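Local structure of polysaccharide deacetylase (Bacillus cereus, 4HD5) at residues Gln158-Lys161 / Asp162-Val165; Gly243-Thr247 / Ser248-Glu252. The protein binds zinc and probably acts as a hydrolase on carbon-nitrogen bonds other than peptide bonds, as expected of a polysaccharide deacetylase. One frame throughout, in Å; residues are numbered along the deposited sequence.

Contact 1 (Gln158-Lys161 / Asp162-Val165); sequences QGIK and DLFV
Ile160 and Leu163 are joined through the backbone: Leu163 N donates to Ile160 O over 3.0 Å, and one residue further on Phe164 N donates to Lys161 O over 3.1 Å. Two successive i to i+3 bonds of this kind make two overlapping 3-10 turns, a short 3-10 segment over Lys161-Leu163. In both, the N-H reaches its acceptor from well above the carbonyl plane, so neither uses a lone pair in that plane. The turns bring the Phe164 ring back against Gln158 and Gly159. Ile160 O lies at the ring edge, in its plane, 3.2 Å from Phe164 CD1, so one carbonyl faces both the Leu163 N-H and the ring rim. The side chain of Gln158 lies against one face of the ring: CG is 3.6 Å from Phe164 CZ and NE2 is 3.5 Å from Phe164 CE2, with the amide turned 44° from the ring plane. A bend at chi2 (-86°) brings OE1 over that face, while CG and NE2 stay by the CZ-CE2 rim. OE1 accepts from His156 N and NE2 donates to Asp154 O, which hold the amide in place, while Tyr155 meets the ring edge-to-face. Away from the ring, the side chains of Ile160 and Leu163 lie side by side, pointing the same way, and touch through Ile160 CD1 and Leu163 CD2 at 3.8 Å. Asp162 OD2 is hydrogen-bonded to His347 ND1, tying the turns to a second loop. The whole is a short 3-10 segment leading into the short strand 164-165, which pairs in parallel with strand 151-152. It sits beside the metal site of the deacetylase barrel, with the Leu163 side chain about 8 Å from the bound zinc ion.

Contact 2 (Gly243-Thr247 / Ser248-Glu252); sequences GALST and SEIKE
Glu249, in the first turn of helix 247-255, reaches back to Ser246, the residue just before that helix. Its CB lies 3.6 Å from Ser246 O, and CG, set beside the backbone N (chi1 -71°), comes within 3.3 Å of Ser246 OG. The chain then runs out extended, carrying CD past the serine, and OE1 accepts from Ser246 N at 2.9 Å. That N-H comes in on the anti side of the carboxylate, 20° out of its plane. OE1 also forms a salt bridge with Lys209, so two donors grip the same oxygen; the lysine would be expected to favour the charged carboxylate. In return, the chi1 of Ser246 sets OG between its own backbone N and carbonyl carbon, where it accepts from Glu249 N over 3.2 Å. A water bridges Ser246 OG and Ser248 OG. Next to the cap, Leu245 CB packs on Ile250 CG1 at 3.9 Å, and Ile250 N bonds to Ser246 O nearly straight at 172°. Thr247 and Lys251 lie side by side, Thr247 CG2 3.6 Å from Lys251 NZ; Thr247 OG1 is hydrogen-bonded to Asp240 OD2, and Lys251 NZ donates to Ile291 O. The reciprocal Ser246-Glu249 pair is a capping box, with Ser246 as N-cap of helix 247-255 in the deacetylase barrel.

Both are local contacts in the barrel domain, but they start different elements: contact 1 leads into strand 164-165, contact 2 into helix 247-255. Contact 1 is the more exposed, with Phe164 its one buried touching residue, whereas contact 2 is partly buried, its Leu245 and Ile250 facing helices 211-221 and 277-292 respectively. Across contact 1 the hydrogen bonds are purely main-chain; in contact 2 side chains supply acceptors too. Their centres are 21 Å apart and their nearest atoms about 9 Å, without touching. The side chain of Asp206, a zinc ligand, is about 6 Å from that of Leu163 and about 8 Å from that of Ala244.

Contact 1 (Gln158-Lys161 / Asp162-Val165)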
ATOM      1  N   GLN A 158       1.368 -26.395 -18.005  1.00  9.65           N
ATOM      2  CA  GLN A 158      -0.077 -26.114 -17.912  1.00  9.22           C
ATOM      3  C   GLN A 158      -0.396 -24.617 -18.039  1.00  8.86           C
ATOM      4  O   GLN A 158      -1.376 -24.130 -17.474  1.00  8.61           O
ATOM      5  CB  GLN A 158      -0.682 -26.724 -16.622  1.00  9.16           C
ATOM      6  CG  GLN A 158      -0.442 -25.973 -15.307  1.00  8.75           C
ATOM      7  CD  GLN A 158       0.879 -26.338 -14.626  1.00  9.12           C
ATOM      8  OE1 GLN A 158       1.906 -26.504 -15.283  1.00  9.12           O
ATOM      9  NE2 GLN A 158       0.852 -26.453 -13.307  1.00  9.01           N
ATOM     10  N   GLY A 159       0.433 -23.910 -18.799  1.00  9.07           N
ATOM     11  CA  GLY A 159       0.271 -22.482 -19.039  1.00  9.01           C
ATOM     12  C   GLY A 159       1.574 -21.833 -19.459  1.00  9.19           C
ATOM     13  O   GLY A 159       2.499 -22.503 -19.928  1.00  9.57           O
ATOM     14  N   ILE A 160       1.636 -20.519 -19.285  1.00  9.08           N
ATOM     15  CA  ILE A 160       2.803 -19.729 -19.641  1.00  9.33           C
ATOM     16  C   ILE A 160       3.839 -19.901 -18.532  1.00  9.40           C
ATOM     17  O   ILE A 160       3.561 -19.575 -17.387  1.00  8.69           O
ATOM     18  CB  ILE A 160       2.430 -18.238 -19.825  1.00  9.21           C
ATOM     19  CG1 ILE A 160       1.331 -18.107 -20.896  1.00  9.44           C
ATOM     20  CG2 ILE A 160       3.666 -17.419 -20.168  1.00  9.51           C
ATOM     21  CD1 ILE A 160       0.794 -16.707 -21.130  1.00  9.36           C
ATOM     22  N   LYS A 161       5.023 -20.411 -18.882  1.00 10.14           N
ATOM     23  CA  LYS A 161       6.035 -20.794 -17.885  1.00 10.64           C
ATOM     24  C   LYS A 161       6.333 -19.653 -16.927  1.00  9.91           C
ATOM     25  O   LYS A 161       6.335 -19.831 -15.703  1.00  8.86           O
ATOM     26  CB  LYS A 161       7.342 -21.246 -18.560  1.00 12.00           C
ATOM     27  CG  LYS A 161       8.287 -21.989 -17.624  1.00 13.42           C
ATOM     28  CD  LYS A 161       9.639 -22.363 -18.232  1.00 14.91           C
ATOM     29  CE  LYS A 161       9.524 -23.012 -19.606  1.00 16.52           C
ATOM     30  NZ  LYS A 161      10.774 -23.734 -20.003  1.00 18.37           N
ATOM     31  N   ASP A 162       6.573 -18.474 -17.482  1.00  9.82           N
ATOM     32  CA  ASP A 162       6.997 -17.338 -16.663  1.00  9.67           C
ATOM     33  C   ASP A 162       5.966 -16.903 -15.625  1.00  9.16           C
ATOM     34  O   ASP A 162       6.315 -16.218 -14.657  1.00  9.18           O
ATOM     35  CB  ASP A 162       7.394 -16.140 -17.531  1.00 10.09           C
ATOM     36  CG  ASP A 162       8.149 -15.087 -16.736  1.00 10.42           C
ATOM     37  OD1 ASP A 162       9.157 -15.455 -16.104  1.00 11.41           O
ATOM     38  OD2 ASP A 162       7.720 -13.917 -16.701  1.00 10.59           O
ATOM     39  N   LEU A 163       4.710 -17.297 -15.821  1.00  8.89           N
ATOM     40  CA  LEU A 163       3.607 -16.926 -14.924  1.00  8.75           C
ATOM     41  C   LEU A 163       3.417 -17.886 -13.736  1.00  8.15           C
ATOM     42  O   LEU A 163       2.518 -17.687 -12.925  1.00  8.56           O
ATOM     43  CB  LEU A 163       2.283 -16.827 -15.712  1.00  9.50           C
ATOM     44  CG  LEU A 163       1.860 -15.469 -16.308  1.00 10.04           C
ATOM     45  CD1 LEU A 163       3.029 -14.613 -16.754  1.00 10.48           C
ATOM     46  CD2 LEU A 163       0.862 -15.657 -17.449  1.00 10.34           C
ATOM     47  N   PHE A 164       4.253 -18.910 -13.636  1.00  7.37           N
ATOM     48  CA  PHE A 164       4.151 -19.896 -12.572  1.00  7.07           C
ATOM     49  C   PHE A 164       5.248 -19.718 -11.556  1.00  6.65           C
ATOM     50  O   PHE A 164       6.422 -19.752 -11.906  1.00  7.07           O
ATOM     51  CB  PHE A 164       4.209 -21.306 -13.145  1.00  7.39           C
ATOM     52  CG  PHE A 164       2.893 -21.759 -13.670  1.00  7.41           C
ATOM     53  CD1 PHE A 164       2.439 -21.292 -14.888  1.00  7.42           C
ATOM     54  CD2 PHE A 164       2.071 -22.587 -12.916  1.00  7.63           C
ATOM     55  CE1 PHE A 164       1.207 -21.682 -15.384  1.00  7.44           C
ATOM     56  CE2 PHE A 164       0.829 -22.970 -13.395  1.00  7.56           C
ATOM     57  CZ  PHE A 164       0.402 -22.520 -14.637  1.00  7.49           C
ATOM     58  N   VAL A 165       4.858 -19.508 -10.307  1.00  5.98           N
ATOM     59  CA  VAL A 165       5.803 -19.453  -9.196  1.00  5.76           C
ATOM     60  C   VAL A 165       5.507 -20.649  -8.299  1.00  5.84           C
ATOM     61  O   VAL A 165       4.361 -20.852  -7.884  1.00  5.50           O
ATOM     62  CB  VAL A 165       5.663 -18.128  -8.413  1.00  5.43           C
ATOM     63  CG1 VAL A 165       6.470 -18.174  -7.122  1.00  5.55           C
ATOM     64  CG2 VAL A 165       6.089 -16.942  -9.285  1.00  5.34           C
TER

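Contact 2 (Gly243-Thr247 / Ser248-Glu252)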
ATOM      1  N   GLY A 243     -11.475 -25.268 -13.468  1.00 21.67           N
ATOM      2  CA  GLY A 243     -10.137 -24.686 -13.429  1.00 19.80           C
ATOM      3  C   GLY A 243     -10.059 -23.320 -12.778  1.00 18.32           C
ATOM      4  O   GLY A 243      -8.965 -22.816 -12.505  1.00 17.95           O
ATOM      5  N   ALA A 244     -11.219 -22.721 -12.524  1.00 17.43           N
ATOM      6  CA  ALA A 244     -11.289 -21.443 -11.825  1.00 15.73           C
ATOM      7  C   ALA A 244     -11.886 -21.644 -10.437  1.00 14.62           C
ATOM      8  O   ALA A 244     -12.483 -22.683 -10.141  1.00 15.50           O
ATOM      9  CB  ALA A 244     -12.114 -20.449 -12.623  1.00 15.26           C
ATOM     10  N   LEU A 245     -11.706 -20.645  -9.584  1.00 13.09           N
ATOM     11  CA  LEU A 245     -12.255 -20.689  -8.234  1.00 12.56           C
ATOM     12  C   LEU A 245     -13.778 -20.821  -8.283  1.00 11.95           C
ATOM     13  O   LEU A 245     -14.425 -20.240  -9.156  1.00 11.70           O
ATOM     14  CB  LEU A 245     -11.853 -19.435  -7.462  1.00 12.35           C
ATOM     15  CG  LEU A 245     -10.351 -19.259  -7.225  1.00 12.65           C
ATOM     16  CD1 LEU A 245     -10.024 -17.803  -6.959  1.00 12.24           C
ATOM     17  CD2 LEU A 245      -9.867 -20.148  -6.090  1.00 13.52           C
ATOM     18  N   SER A 246     -14.344 -21.595  -7.359  1.00 11.30           N
ATOM     19  CA  SER A 246     -15.793 -21.701  -7.238  1.00 11.38           C
ATOM     20  C   SER A 246     -16.289 -20.623  -6.284  1.00 11.03           C
ATOM     21  O   SER A 246     -15.506 -19.980  -5.595  1.00 10.35           O
ATOM     22  CB  SER A 246     -16.205 -23.071  -6.707  1.00 12.19           C
ATOM     23  OG  SER A 246     -15.846 -23.198  -5.346  1.00 12.36           O
ATOM     24  N   THR A 247     -17.598 -20.448  -6.233  1.00 11.33           N
ATOM     25  CA  THR A 247     -18.200 -19.502  -5.304  1.00 11.49           C
ATOM     26  C   THR A 247     -17.824 -19.834  -3.849  1.00 11.59           C
ATOM     27  O   THR A 247     -17.516 -18.941  -3.060  1.00 10.74           O
ATOM     28  CB  THR A 247     -19.734 -19.505  -5.451  1.00 12.20           C
ATOM     29  OG1 THR A 247     -20.091 -19.014  -6.748  1.00 12.10           O
ATOM     30  CG2 THR A 247     -20.388 -18.632  -4.379  1.00 12.61           C
ATOM     31  N   SER A 248     -17.861 -21.114  -3.494  1.00 12.06           N
ATOM     32  CA  SER A 248     -17.587 -21.504  -2.108  1.00 12.91           C
ATOM     33  C   SER A 248     -16.110 -21.301  -1.776  1.00 12.31           C
ATOM     34  O   SER A 248     -15.773 -20.995  -0.638  1.00 11.98           O
ATOM     35  CB  SER A 248     -18.041 -22.941  -1.826  1.00 13.98           C
ATOM     36  OG  SER A 248     -17.195 -23.867  -2.473  1.00 15.33           O
ATOM     37  N   GLU A 249     -15.232 -21.441  -2.769  1.00 12.06           N
ATOM     38  CA  GLU A 249     -13.805 -21.194  -2.555  1.00 11.96           C
ATOM     39  C   GLU A 249     -13.548 -19.703  -2.361  1.00 10.57           C
ATOM     40  O   GLU A 249     -12.831 -19.305  -1.451  1.00  9.76           O
ATOM     41  CB  GLU A 249     -12.974 -21.730  -3.717  1.00 13.22           C
ATOM     42  CG  GLU A 249     -12.925 -23.252  -3.745  1.00 15.42           C
ATOM     43  CD  GLU A 249     -12.246 -23.814  -4.975  1.00 17.17           C
ATOM     44  OE1 GLU A 249     -12.383 -23.225  -6.070  1.00 16.92           O
ATOM     45  OE2 GLU A 249     -11.590 -24.874  -4.847  1.00 19.52           O
ATOM     46  N   ILE A 250     -14.155 -18.883  -3.210  1.00  9.53           N
ATOM     47  CA  ILE A 250     -14.060 -17.433  -3.056  1.00  9.05           C
ATOM     48  C   ILE A 250     -14.565 -17.002  -1.684  1.00  9.53           C
ATOM     49  O   ILE A 250     -13.920 -16.199  -1.006  1.00  9.21           O
ATOM     50  CB  ILE A 250     -14.820 -16.697  -4.175  1.00  8.71           C
ATOM     51  CG1 ILE A 250     -14.062 -16.874  -5.492  1.00  8.34           C
ATOM     52  CG2 ILE A 250     -14.968 -15.213  -3.855  1.00  8.45           C
ATOM     53  CD1 ILE A 250     -14.880 -16.587  -6.721  1.00  8.41           C
ATOM     54  N   LYS A 251     -15.708 -17.545  -1.269  1.00 10.44           N
ATOM     55  CA  LYS A 251     -16.280 -17.180   0.027  1.00 11.30           C
ATOM     56  C   LYS A 251     -15.365 -17.568   1.186  1.00 11.31           C
ATOM     57  O   LYS A 251     -15.173 -16.778   2.114  1.00 10.88           O
ATOM     58  CB  LYS A 251     -17.676 -17.783   0.206  1.00 12.87           C
ATOM     59  CG  LYS A 251     -18.775 -16.994  -0.486  1.00 13.67           C
ATOM     60  CD  LYS A 251     -20.143 -17.370   0.075  1.00 15.76           C
ATOM     61  CE  LYS A 251     -21.199 -16.361  -0.322  1.00 16.61           C
ATOM     62  NZ  LYS A 251     -21.447 -16.436  -1.780  1.00 17.49           N
ATOM     63  N   GLU A 252     -14.777 -18.761   1.120  1.00 11.70           N
ATOM     64  CA  GLU A 252     -13.817 -19.189   2.135  1.00 12.68           C
ATOM     65  C   GLU A 252     -12.638 -18.200   2.215  1.00 11.64           C
ATOM     66  O   GLU A 252     -12.228 -17.789   3.300  1.00 11.07           O
ATOM     67  CB  GLU A 252     -13.330 -20.618   1.850  1.00 14.40           C
ATOM     68  CG  GLU A 252     -12.229 -21.086   2.793  1.00 16.30           C
ATOM     69  CD  GLU A 252     -11.887 -22.561   2.672  1.00 18.62           C
ATOM     70  OE1 GLU A 252     -12.391 -23.253   1.759  1.00 20.01           O
ATOM     71  OE2 GLU A 252     -11.098 -23.030   3.515  1.00 21.78           O
TER
HETATM   72  O   HOH W   1     -17.202 -25.655  -4.855  1.00 23.88           O